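Local atomic coordinates of arginase, mitochondrial (PDB entry 6VSS), a protein that hydrolyses L-arginine to urea and L-ornithine with two manganese ions per subunit, and also converts agmatine to putrescine and urea, working as a homohexamer. Residues His73-Phe77 against Asn196-His200; His160-Phe164 against Pro203-Ile207; His182-Asp188 against Val266-Ser272. The contacts are given in a common frame with arbitrary orientation. Numbering follows the deposited sequence.

Contact 1. Residues His73-Phe77 against Asn196-His200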
ATOM      1  N   HIS B  73      10.114  17.421  16.580  1.00 33.76           N
ATOM      2  CA  HIS B  73       9.261  18.621  16.785  1.00 37.22           C
ATOM      3  C   HIS B  73       9.861  19.857  16.078  1.00 37.92           C
ATOM      4  O   HIS B  73       9.260  20.945  16.161  1.00 38.33           O
ATOM      5  CB  HIS B  73       8.924  18.834  18.256  1.00 37.65           C
ATOM      6  CG  HIS B  73      10.066  19.321  19.087  1.00 39.24           C
ATOM      7  ND1 HIS B  73      11.012  18.468  19.573  1.00 38.73           N
ATOM      8  CD2 HIS B  73      10.358  20.559  19.554  1.00 40.48           C
ATOM      9  CE1 HIS B  73      11.888  19.166  20.272  1.00 42.30           C
ATOM     10  NE2 HIS B  73      11.493  20.470  20.300  1.00 41.90           N
ATOM     11  N   HIS B  74      11.014  19.721  15.446  1.00 37.17           N
ATOM     12  CA  HIS B  74      11.705  20.848  14.771  1.00 40.19           C
ATOM     13  C   HIS B  74      11.423  20.767  13.274  1.00 38.39           C
ATOM     14  O   HIS B  74      11.871  21.639  12.568  1.00 39.97           O
ATOM     15  CB  HIS B  74      13.211  20.863  15.142  1.00 41.70           C
ATOM     16  CG  HIS B  74      13.448  21.377  16.517  1.00 43.86           C
ATOM     17  ND1 HIS B  74      12.603  22.308  17.116  1.00 47.20           N
ATOM     18  CD2 HIS B  74      14.379  21.072  17.447  1.00 48.00           C
ATOM     19  CE1 HIS B  74      13.017  22.575  18.335  1.00 48.13           C
ATOM     20  NE2 HIS B  74      14.101  21.815  18.576  1.00 47.37           N
ATOM     21  N   SER B  75      10.729  19.731  12.812  1.00 38.22           N
ATOM     22  CA  SER B  75      10.406  19.519  11.380  1.00 37.53           C
ATOM     23  C   SER B  75       9.328  20.526  10.950  1.00 38.86           C
ATOM     24  O   SER B  75       8.441  20.882  11.767  1.00 38.63           O
ATOM     25  CB  SER B  75       9.982  18.106  11.111  1.00 37.92           C
ATOM     26  OG  SER B  75      10.927  17.167  11.581  1.00 38.69           O
ATOM     27  N   SER B  76       9.380  20.941   9.697  1.00 37.45           N
ATOM     28  CA  SER B  76       8.523  21.995   9.106  1.00 40.21           C
ATOM     29  C   SER B  76       7.216  21.370   8.582  1.00 41.69           C
ATOM     30  O   SER B  76       6.210  22.084   8.534  1.00 42.38           O
ATOM     31  CB  SER B  76       9.300  22.697   8.004  1.00 40.05           C
ATOM     32  OG  SER B  76      10.044  21.743   7.253  1.00 37.76           O
ATOM     33  N   PHE B  77       7.212  20.072   8.256  1.00 40.22           N
ATOM     34  CA  PHE B  77       6.086  19.436   7.515  1.00 40.15           C
ATOM     35  C   PHE B  77       5.588  18.208   8.273  1.00 37.67           C
ATOM     36  O   PHE B  77       4.388  18.083   8.391  1.00 36.15           O
ATOM     37  CB  PHE B  77       6.537  19.151   6.078  1.00 41.94           C
ATOM     38  CG  PHE B  77       5.638  18.285   5.230  1.00 44.99           C
ATOM     39  CD1 PHE B  77       4.421  18.767   4.764  1.00 45.15           C
ATOM     40  CD2 PHE B  77       6.020  16.991   4.882  1.00 43.51           C
ATOM     41  CE1 PHE B  77       3.603  17.957   3.987  1.00 47.79           C
ATOM     42  CE2 PHE B  77       5.198  16.192   4.108  1.00 44.05           C
ATOM     43  CZ  PHE B  77       4.003  16.678   3.650  1.00 45.25           C
ATOM     44  N   ASN B 196      11.980  29.921  14.311  1.00 55.04           N
ATOM     45  CA  ASN B 196      12.506  28.752  15.076  1.00 52.59           C
ATOM     46  C   ASN B 196      14.016  28.616  14.853  1.00 51.78           C
ATOM     47  O   ASN B 196      14.455  27.919  13.908  1.00 51.44           O
ATOM     48  CB  ASN B 196      11.839  27.414  14.739  1.00 51.34           C
ATOM     49  CG  ASN B 196      12.319  26.301  15.656  1.00 50.43           C
ATOM     50  OD1 ASN B 196      13.051  26.560  16.608  1.00 46.58           O
ATOM     51  ND2 ASN B 196      11.895  25.068  15.394  1.00 49.60           N
ATOM     52  N   TYR B 197      14.772  29.209  15.756  1.00 48.50           N
ATOM     53  CA  TYR B 197      16.235  29.079  15.885  1.00 49.12           C
ATOM     54  C   TYR B 197      16.754  27.631  15.696  1.00 47.66           C
ATOM     55  O   TYR B 197      17.835  27.439  15.177  1.00 46.88           O
ATOM     56  CB  TYR B 197      16.557  29.589  17.277  1.00 48.73           C
ATOM     57  CG  TYR B 197      18.026  29.634  17.534  1.00 50.36           C
ATOM     58  CD1 TYR B 197      18.767  30.727  17.108  1.00 52.52           C
ATOM     59  CD2 TYR B 197      18.662  28.602  18.198  1.00 48.90           C
ATOM     60  CE1 TYR B 197      20.125  30.802  17.360  1.00 53.15           C
ATOM     61  CE2 TYR B 197      20.021  28.657  18.446  1.00 52.37           C
ATOM     62  CZ  TYR B 197      20.751  29.763  18.028  1.00 52.78           C
ATOM     63  OH  TYR B 197      22.089  29.847  18.251  1.00 53.47           O
ATOM     64  N   TYR B 198      16.028  26.635  16.186  1.00 47.19           N
ATOM     65  CA  TYR B 198      16.428  25.203  16.216  1.00 48.43           C
ATOM     66  C   TYR B 198      15.763  24.411  15.076  1.00 45.29           C
ATOM     67  O   TYR B 198      15.659  23.180  15.199  1.00 44.25           O
ATOM     68  CB  TYR B 198      16.020  24.580  17.557  1.00 49.70           C
ATOM     69  CG  TYR B 198      16.752  25.180  18.723  1.00 50.85           C
ATOM     70  CD1 TYR B 198      18.065  24.821  18.962  1.00 50.46           C
ATOM     71  CD2 TYR B 198      16.167  26.144  19.543  1.00 52.75           C
ATOM     72  CE1 TYR B 198      18.780  25.374  20.011  1.00 49.82           C
ATOM     73  CE2 TYR B 198      16.867  26.702  20.605  1.00 51.01           C
ATOM     74  CZ  TYR B 198      18.180  26.312  20.835  1.00 51.62           C
ATOM     75  OH  TYR B 198      18.930  26.830  21.852  1.00 51.73           O
ATOM     76  N   SER B 199      15.264  25.077  14.039  1.00 43.32           N
ATOM     77  CA  SER B 199      14.554  24.422  12.904  1.00 42.16           C
ATOM     78  C   SER B 199      15.470  23.368  12.267  1.00 38.37           C
ATOM     79  O   SER B 199      16.687  23.593  12.242  1.00 35.66           O
ATOM     80  CB  SER B 199      14.125  25.456  11.882  1.00 43.51           C
ATOM     81  OG  SER B 199      13.802  24.867  10.619  1.00 44.76           O
ATOM     82  N   HIS B 200      14.896  22.356  11.618  1.00 37.37           N
ATOM     83  CA  HIS B 200      15.662  21.323  10.874  1.00 35.98           C
ATOM     84  C   HIS B 200      16.237  21.882   9.572  1.00 36.72           C
ATOM     85  O   HIS B 200      17.016  21.162   8.925  1.00 39.31           O
ATOM     86  CB  HIS B 200      14.809  20.087  10.659  1.00 34.71           C
ATOM     87  CG  HIS B 200      13.779  20.167   9.596  1.00 34.12           C
ATOM     88  ND1 HIS B 200      13.287  19.023   8.998  1.00 32.27           N
ATOM     89  CD2 HIS B 200      13.126  21.202   9.028  1.00 34.96           C
ATOM     90  CE1 HIS B 200      12.363  19.340   8.122  1.00 32.19           C
ATOM     91  NE2 HIS B 200      12.226  20.653   8.133  1.00 34.01           N
TER
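Two hydrogen bonds join these loops. The backbone N of His-200 donates to the carbonyl O of His-74 (3.3 Å), and Ser-76 OG pairs with His-200 NE2 at 2.6 Å, a short bond in which either could be the donor. Within 196-200 a type I turn is closed by Ser-199 N to Asn-196 O (3.0 Å); an Asx turn, Tyr-198 N to Asn-196 OD1 (3.0 Å), overlaps it. Two CH-pi contacts add to these. Ser-75 CA lies 3.7 Å from the centroid of the His-200 ring, almost on its normal, and Tyr-198 CB sits 3.7 Å from the centroid of the buried His-74 ring. Tyr-198 O also lies over a face of that ring, 3.1 Å from His-74 CG. His-200 ND1 is hydrogen-bonded to Glu-312, thought to bind substrate. Ser-76 binds L-ornithine, and Asn-196 probably contacts substrate. Histidine, its two ring nitrogens pointing in different directions, thus links an ornithine-binding serine to a carboxylate probably used by the substrate, so the contact borders the pocket.

Contact 2. Residues His160-Phe164 against Pro203-Ile207. With MN (manganese (II) ion), chain J.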
ATOM      1  N   HIS B 160      16.716  16.967  11.247  1.00 26.66           N
ATOM      2  CA  HIS B 160      18.096  17.378  11.007  1.00 27.89           C
ATOM      3  C   HIS B 160      18.537  18.393  12.062  1.00 27.29           C
ATOM      4  O   HIS B 160      19.721  18.589  12.119  1.00 29.79           O
ATOM      5  CB  HIS B 160      18.301  17.811   9.545  1.00 29.24           C
ATOM      6  CG  HIS B 160      19.658  17.435   9.071  1.00 29.56           C
ATOM      7  ND1 HIS B 160      19.985  17.268   7.741  1.00 31.58           N
ATOM      8  CD2 HIS B 160      20.804  17.265   9.762  1.00 29.41           C
ATOM      9  CE1 HIS B 160      21.257  16.884   7.672  1.00 30.04           C
ATOM     10  NE2 HIS B 160      21.779  16.909   8.876  1.00 28.38           N
ATOM     11  N   SER B 161      17.648  18.964  12.872  1.00 27.50           N
ATOM     12  CA  SER B 161      17.963  20.018  13.888  1.00 28.03           C
ATOM     13  C   SER B 161      19.041  19.521  14.857  1.00 28.06           C
ATOM     14  O   SER B 161      19.819  20.379  15.452  1.00 30.16           O
ATOM     15  CB  SER B 161      16.735  20.435  14.656  1.00 28.20           C
ATOM     16  OG  SER B 161      16.154  19.335  15.329  1.00 27.86           O
ATOM     17  N   ILE B 162      19.088  18.215  15.036  1.00 27.21           N
ATOM     18  CA  ILE B 162      19.943  17.578  16.072  1.00 27.95           C
ATOM     19  C   ILE B 162      21.427  17.755  15.703  1.00 27.50           C
ATOM     20  O   ILE B 162      22.283  17.801  16.609  1.00 30.06           O
ATOM     21  CB  ILE B 162      19.532  16.103  16.273  1.00 27.61           C
ATOM     22  CG1 ILE B 162      19.857  15.259  15.046  1.00 27.18           C
ATOM     23  CG2 ILE B 162      18.070  15.966  16.665  1.00 27.36           C
ATOM     24  CD1 ILE B 162      19.751  13.835  15.321  1.00 27.04           C
ATOM     25  N   SER B 163      21.774  17.932  14.442  1.00 27.72           N
ATOM     26  CA  SER B 163      23.203  17.963  14.039  1.00 27.65           C
ATOM     27  C   SER B 163      23.873  19.168  14.711  1.00 28.22           C
ATOM     28  O   SER B 163      25.035  19.063  15.066  1.00 26.79           O
ATOM     29  CB  SER B 163      23.370  17.999  12.557  1.00 29.21           C
ATOM     30  OG  SER B 163      22.931  16.804  11.921  1.00 28.17           O
ATOM     31  N   PHE B 164      23.134  20.261  14.953  1.00 29.79           N
ATOM     32  CA  PHE B 164      23.722  21.455  15.627  1.00 30.29           C
ATOM     33  C   PHE B 164      24.273  21.036  16.982  1.00 30.72           C
ATOM     34  O   PHE B 164      25.490  21.076  17.158  1.00 29.22           O
ATOM     35  CB  PHE B 164      22.780  22.652  15.707  1.00 30.75           C
ATOM     36  CG  PHE B 164      23.209  23.695  16.699  1.00 31.68           C
ATOM     37  CD1 PHE B 164      24.478  24.268  16.645  1.00 33.94           C
ATOM     38  CD2 PHE B 164      22.328  24.164  17.658  1.00 33.08           C
ATOM     39  CE1 PHE B 164      24.864  25.259  17.559  1.00 34.22           C
ATOM     40  CE2 PHE B 164      22.702  25.178  18.544  1.00 34.32           C
ATOM     41  CZ  PHE B 164      23.974  25.706  18.502  1.00 33.82           C
ATOM     42  N   PRO B 203      20.190  23.948  11.044  1.00 33.45           N
ATOM     43  CA  PRO B 203      21.256  23.384  11.850  1.00 32.97           C
ATOM     44  C   PRO B 203      22.593  23.943  11.393  1.00 33.26           C
ATOM     45  O   PRO B 203      23.398  24.254  12.217  1.00 34.00           O
ATOM     46  CB  PRO B 203      21.162  21.874  11.659  1.00 32.21           C
ATOM     47  CG  PRO B 203      20.188  21.648  10.504  1.00 31.56           C
ATOM     48  CD  PRO B 203      19.329  22.893  10.463  1.00 32.10           C
ATOM     49  N   PHE B 204      22.817  24.027  10.090  1.00 33.28           N
ATOM     50  CA  PHE B 204      24.174  24.354   9.593  1.00 32.77           C
ATOM     51  C   PHE B 204      24.416  25.872   9.685  1.00 34.23           C
ATOM     52  O   PHE B 204      25.564  26.245   9.725  1.00 29.85           O
ATOM     53  CB  PHE B 204      24.416  23.747   8.219  1.00 33.14           C
ATOM     54  CG  PHE B 204      24.515  22.248   8.313  1.00 34.16           C
ATOM     55  CD1 PHE B 204      25.651  21.650   8.836  1.00 34.79           C
ATOM     56  CD2 PHE B 204      23.421  21.451   8.014  1.00 33.92           C
ATOM     57  CE1 PHE B 204      25.720  20.269   8.957  1.00 35.49           C
ATOM     58  CE2 PHE B 204      23.477  20.073   8.185  1.00 34.51           C
ATOM     59  CZ  PHE B 204      24.633  19.484   8.629  1.00 34.15           C
ATOM     60  N   ALA B 205      23.380  26.715   9.706  1.00 34.33           N
ATOM     61  CA  ALA B 205      23.567  28.149  10.040  1.00 35.05           C
ATOM     62  C   ALA B 205      24.061  28.236  11.491  1.00 35.83           C
ATOM     63  O   ALA B 205      25.059  28.904  11.720  1.00 36.16           O
ATOM     64  CB  ALA B 205      22.293  28.916   9.796  1.00 34.19           C
ATOM     65  N   ARG B 206      23.439  27.507  12.424  1.00 37.71           N
ATOM     66  CA  ARG B 206      23.871  27.489  13.847  1.00 38.47           C
ATOM     67  C   ARG B 206      25.343  27.069  13.893  1.00 38.79           C
ATOM     68  O   ARG B 206      26.181  27.763  14.527  1.00 41.37           O
ATOM     69  CB  ARG B 206      22.961  26.561  14.650  1.00 38.55           C
ATOM     70  CG  ARG B 206      21.478  26.911  14.584  1.00 39.94           C
ATOM     71  CD  ARG B 206      21.119  28.245  15.216  1.00 41.19           C
ATOM     72  NE  ARG B 206      21.113  29.364  14.269  1.00 42.47           N
ATOM     73  CZ  ARG B 206      20.126  29.691  13.430  1.00 42.47           C
ATOM     74  NH1 ARG B 206      19.002  28.991  13.353  1.00 42.24           N
ATOM     75  NH2 ARG B 206      20.295  30.725  12.622  1.00 44.05           N
ATOM     76  N   ILE B 207      25.677  25.997  13.185  1.00 37.05           N
ATOM     77  CA  ILE B 207      27.016  25.359  13.295  1.00 36.99           C
ATOM     78  C   ILE B 207      28.011  26.385  12.788  1.00 38.74           C
ATOM     79  O   ILE B 207      28.906  26.752  13.549  1.00 40.63           O
ATOM     80  CB  ILE B 207      27.063  24.019  12.539  1.00 35.43           C
ATOM     81  CG1 ILE B 207      26.333  22.909  13.295  1.00 35.50           C
ATOM     82  CG2 ILE B 207      28.477  23.632  12.201  1.00 36.55           C
ATOM     83  CD1 ILE B 207      25.927  21.718  12.408  1.00 34.73           C
TER
HETATM   84 MN    MN J 402      18.673  18.160   6.233  1.00 34.73          MN
HETATM   85  O   HOH W   1      17.150  19.005   5.127  1.00 29.70           O
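Phe-164 lays one face of its ring over Arg-206 CB, which stands 3.5 Å from the ring centroid in a CH-pi contact; the flat phenyl suits the aliphatic base of the arginine, whose guanidinium turns off to Glu-209 and to the carbonyl of Tyr-197. Phe-164 also meets Pro-203 (CB to CB, 4.4 Å) and Ile-207 (Phe-164 CD1 to Ile-207 CG1, 4.1 Å), so three residues from the start of helix 203-209 pack against it. Proline fits the first turn, where a backbone N has no helical carbonyl to donate to. Pro-203 CG also rests 3.5 Å from His-160 O. At the other end, Phe-204 points a ring edge at the face of His-160, an offset edge-to-face pair with centroids 5.4 Å apart and planes at 85°. The imidazole is held further by manganese at ND1 (2.2 Å) and by Ser-267 at NE2. This buried contact joins the starts of helices 163-174 and 203-209, with His-160 touching strand 305-311 and Phe-204 reaching strands 264-269 and 213-221.

Contact 3. Residues His182-Asp188 against Val266-Ser272. With MN (manganese (II) ion), chain I; MN (manganese (II) ion), chain J.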
ATOM      1  N   HIS B 182      28.324  16.565   4.343  1.00 24.50           N
ATOM      2  CA  HIS B 182      26.887  16.678   4.640  1.00 24.53           C
ATOM      3  C   HIS B 182      26.162  16.246   3.378  1.00 25.31           C
ATOM      4  O   HIS B 182      26.327  16.924   2.344  1.00 27.12           O
ATOM      5  CB  HIS B 182      26.599  18.087   5.134  1.00 25.10           C
ATOM      6  CG  HIS B 182      25.154  18.488   5.122  1.00 25.35           C
ATOM      7  ND1 HIS B 182      24.753  19.785   4.818  1.00 25.47           N
ATOM      8  CD2 HIS B 182      24.035  17.807   5.446  1.00 24.90           C
ATOM      9  CE1 HIS B 182      23.446  19.872   4.973  1.00 25.86           C
ATOM     10  NE2 HIS B 182      22.984  18.659   5.331  1.00 25.10           N
ATOM     11  N   PHE B 183      25.421  15.154   3.448  1.00 24.77           N
ATOM     12  CA  PHE B 183      24.510  14.687   2.369  1.00 25.41           C
ATOM     13  C   PHE B 183      23.108  15.200   2.659  1.00 25.69           C
ATOM     14  O   PHE B 183      22.574  14.956   3.724  1.00 24.82           O
ATOM     15  CB  PHE B 183      24.521  13.170   2.254  1.00 25.14           C
ATOM     16  CG  PHE B 183      25.866  12.596   1.890  1.00 25.16           C
ATOM     17  CD1 PHE B 183      26.758  12.199   2.878  1.00 25.64           C
ATOM     18  CD2 PHE B 183      26.206  12.333   0.574  1.00 25.74           C
ATOM     19  CE1 PHE B 183      27.980  11.615   2.567  1.00 24.59           C
ATOM     20  CE2 PHE B 183      27.450  11.777   0.258  1.00 25.54           C
ATOM     21  CZ  PHE B 183      28.331  11.446   1.256  1.00 25.42           C
ATOM     22  N   ASP B 184      22.520  15.877   1.691  1.00 25.84           N
ATOM     23  CA  ASP B 184      21.170  16.441   1.884  1.00 26.22           C
ATOM     24  C   ASP B 184      20.568  16.856   0.536  1.00 25.66           C
ATOM     25  O   ASP B 184      21.320  17.263  -0.312  1.00 26.21           O
ATOM     26  CB  ASP B 184      21.303  17.602   2.852  1.00 25.99           C
ATOM     27  CG  ASP B 184      20.073  17.819   3.701  1.00 26.43           C
ATOM     28  OD1 ASP B 184      18.932  17.553   3.245  1.00 27.77           O
ATOM     29  OD2 ASP B 184      20.302  18.128   4.852  1.00 29.49           O
ATOM     30  N   ALA B 185      19.251  16.819   0.367  1.00 25.25           N
ATOM     31  CA  ALA B 185      18.554  17.581  -0.699  1.00 25.43           C
ATOM     32  C   ALA B 185      18.604  19.090  -0.405  1.00 26.61           C
ATOM     33  O   ALA B 185      18.504  19.898  -1.390  1.00 25.82           O
ATOM     34  CB  ALA B 185      17.139  17.100  -0.861  1.00 24.86           C
ATOM     35  N   HIS B 186      18.786  19.480   0.860  1.00 26.86           N
ATOM     36  CA  HIS B 186      18.475  20.836   1.377  1.00 28.14           C
ATOM     37  C   HIS B 186      19.706  21.357   2.077  1.00 28.08           C
ATOM     38  O   HIS B 186      20.348  20.627   2.805  1.00 26.25           O
ATOM     39  CB  HIS B 186      17.326  20.833   2.402  1.00 29.64           C
ATOM     40  CG  HIS B 186      16.128  20.069   1.962  1.00 29.37           C
ATOM     41  ND1 HIS B 186      15.866  18.742   2.375  1.00 30.52           N
ATOM     42  CD2 HIS B 186      15.134  20.436   1.112  1.00 30.26           C
ATOM     43  CE1 HIS B 186      14.754  18.355   1.727  1.00 29.59           C
ATOM     44  NE2 HIS B 186      14.272  19.374   0.969  1.00 29.38           N
ATOM     45  N   PRO B 187      20.161  22.593   1.809  1.00 29.62           N
ATOM     46  CA  PRO B 187      21.378  23.060   2.472  1.00 29.90           C
ATOM     47  C   PRO B 187      21.262  23.120   4.005  1.00 30.74           C
ATOM     48  O   PRO B 187      22.288  23.181   4.663  1.00 31.66           O
ATOM     49  CB  PRO B 187      21.633  24.446   1.852  1.00 30.56           C
ATOM     50  CG  PRO B 187      20.880  24.425   0.513  1.00 31.22           C
ATOM     51  CD  PRO B 187      19.685  23.507   0.749  1.00 30.79           C
ATOM     52  N   ASP B 188      20.055  23.259   4.543  1.00 30.94           N
ATOM     53  CA  ASP B 188      19.824  23.490   5.988  1.00 31.88           C
ATOM     54  C   ASP B 188      20.666  24.663   6.504  1.00 33.37           C
ATOM     55  O   ASP B 188      21.093  24.595   7.650  1.00 31.66           O
ATOM     56  CB  ASP B 188      20.125  22.240   6.794  1.00 33.21           C
ATOM     57  CG  ASP B 188      19.147  21.098   6.563  1.00 34.62           C
ATOM     58  OD1 ASP B 188      18.116  21.351   5.890  1.00 32.41           O
ATOM     59  OD2 ASP B 188      19.409  20.003   7.116  1.00 37.52           O
ATOM     60  N   VAL B 266      30.440  13.392   9.673  1.00 27.60           N
ATOM     61  CA  VAL B 266      29.661  12.982   8.465  1.00 27.18           C
ATOM     62  C   VAL B 266      28.170  12.970   8.786  1.00 26.19           C
ATOM     63  O   VAL B 266      27.740  12.147   9.558  1.00 25.93           O
ATOM     64  CB  VAL B 266      30.102  11.632   7.891  1.00 27.43           C
ATOM     65  CG1 VAL B 266      29.283  11.310   6.642  1.00 26.73           C
ATOM     66  CG2 VAL B 266      31.594  11.617   7.549  1.00 28.08           C
ATOM     67  N   SER B 267      27.410  13.888   8.212  1.00 25.83           N
ATOM     68  CA  SER B 267      25.958  14.034   8.458  1.00 25.00           C
ATOM     69  C   SER B 267      25.214  13.525   7.218  1.00 24.33           C
ATOM     70  O   SER B 267      25.385  14.109   6.116  1.00 24.14           O
ATOM     71  CB  SER B 267      25.651  15.450   8.756  1.00 25.30           C
ATOM     72  OG  SER B 267      24.242  15.633   8.891  1.00 26.56           O
ATOM     73  N   ILE B 268      24.464  12.460   7.338  1.00 23.59           N
ATOM     74  CA  ILE B 268      23.680  11.916   6.186  1.00 23.64           C
ATOM     75  C   ILE B 268      22.184  12.203   6.397  1.00 23.63           C
ATOM     76  O   ILE B 268      21.540  11.543   7.292  1.00 22.66           O
ATOM     77  CB  ILE B 268      23.978  10.430   5.978  1.00 24.18           C
ATOM     78  CG1 ILE B 268      25.488  10.157   6.130  1.00 24.71           C
ATOM     79  CG2 ILE B 268      23.383   9.998   4.633  1.00 24.90           C
ATOM     80  CD1 ILE B 268      25.962   8.781   5.771  1.00 24.76           C
ATOM     81  N   ASP B 269      21.623  13.131   5.604  1.00 23.51           N
ATOM     82  CA  ASP B 269      20.149  13.281   5.521  1.00 24.21           C
ATOM     83  C   ASP B 269      19.621  12.279   4.469  1.00 24.13           C
ATOM     84  O   ASP B 269      20.094  12.284   3.350  1.00 24.33           O
ATOM     85  CB  ASP B 269      19.796  14.748   5.322  1.00 25.48           C
ATOM     86  CG  ASP B 269      18.302  15.040   5.250  1.00 26.13           C
ATOM     87  OD1 ASP B 269      17.559  14.082   4.909  1.00 25.46           O
ATOM     88  OD2 ASP B 269      17.932  16.228   5.369  1.00 30.28           O
ATOM     89  N   VAL B 270      18.776  11.331   4.892  1.00 23.66           N
ATOM     90  CA  VAL B 270      18.207  10.252   4.023  1.00 23.60           C
ATOM     91  C   VAL B 270      17.537  10.898   2.796  1.00 22.88           C
ATOM     92  O   VAL B 270      17.542  10.246   1.745  1.00 22.36           O
ATOM     93  CB  VAL B 270      17.218   9.360   4.795  1.00 24.46           C
ATOM     94  CG1 VAL B 270      16.607   8.273   3.889  1.00 24.98           C
ATOM     95  CG2 VAL B 270      17.894   8.713   5.993  1.00 24.43           C
ATOM     96  N   ASP B 271      17.017  12.130   2.913  1.00 22.24           N
ATOM     97  CA  ASP B 271      16.351  12.812   1.760  1.00 23.15           C
ATOM     98  C   ASP B 271      17.379  13.287   0.747  1.00 22.35           C
ATOM     99  O   ASP B 271      16.882  13.611  -0.334  1.00 23.67           O
ATOM    100  CB  ASP B 271      15.359  13.930   2.074  1.00 23.54           C
ATOM    101  CG  ASP B 271      15.929  15.228   2.595  1.00 23.73           C
ATOM    102  OD1 ASP B 271      17.104  15.499   2.472  1.00 26.33           O
ATOM    103  OD2 ASP B 271      15.169  15.915   3.193  1.00 27.10           O
ATOM    104  N   SER B 272      18.691  13.134   0.973  1.00 21.64           N
ATOM    105  CA  SER B 272      19.721  13.231  -0.089  1.00 21.76           C
ATOM    106  C   SER B 272      19.421  12.229  -1.211  1.00 21.76           C
ATOM    107  O   SER B 272      19.630  12.554  -2.384  1.00 20.72           O
ATOM    108  CB  SER B 272      21.124  13.053   0.413  1.00 22.71           C
ATOM    109  OG  SER B 272      21.345  11.769   0.977  1.00 22.87           O
TER
HETATM  110 MN    MN I 401      16.812  17.259   3.892  1.00 29.23          MN
HETATM  111 MN    MN J 402      18.673  18.160   6.233  1.00 34.73          MN
HETATM  112  O   HOH W   1      17.150  19.005   5.127  1.00 29.70           O
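Parallel pairing brings strand 178-183 beside strand 264-269: Phe-183 N donates to Ser-267 O (2.9 Å), and Phe-183 O accepts from Asp-269 N (2.8 Å). The Phe-183 ring packs on Ile-268 and helix 291-300. At and just beyond the strand ends the polar groups serve the metals. Such carboxylate- and histidine-bearing loops at the C-terminal edge of a parallel sheet build the binuclear manganese centre of the arginase fold. Manganese of chain I takes Asp-184 OD1, His-186 ND1, Asp-269 OD2 and both carboxylate oxygens of Asp-271, at 2.1 to 2.3 Å; that of chain J takes Asp-184 OD2 (2.1 Å), Asp-188 OD2 and Asp-269 OD2 (both 2.2 Å), with His-160. Asp-184 and Asp-269 bridge the ions, as does water 1, which donates to Asp-188 OD1 (2.6 Å). Aspartate suits these places because its oxygens have further lone pairs that accept hydrogen bonds: Asp-184 OD2 from His-182 NE2 (2.8 Å), Asp-184 OD1 from His-186 N (3.1 Å), Asp-269 OD1 from Asp-271 N (2.8 Å), the last two being Asx turns. Asp-271 OD1 likewise receives Ala-185 N (3.3 Å). His-182 ND1 and His-186 NE2 pair with Gln-218 and Glu-285.

Contacts 2 and 3 share the manganese of chain J and water 1: His-160 of contact 2 completes the protein ligands, with Asp-184, Asp-188 and Asp-269 from contact 3. Their centres are 11 Å apart, and two probable hydrogen bonds connect them, His-160 NE2 to Ser-267 OG (2.8 Å) and Phe-204 N to Asp-188 O (3.0 Å). Contact 1 lies about 10 Å from contact 2 and 15 Å from contact 3, centre to centre, at the substrate side. Tyr-197 O and Arg-206 NH1 make a probable hydrogen bond (2.7 Å), His-200 O lies 3.2 Å from Asp-188 CG, and the nearest atom of the His-200 side chain is about 6 Å from a manganese ion. Asp-188, binding both metal and L-ornithine, links the centre to the pocket.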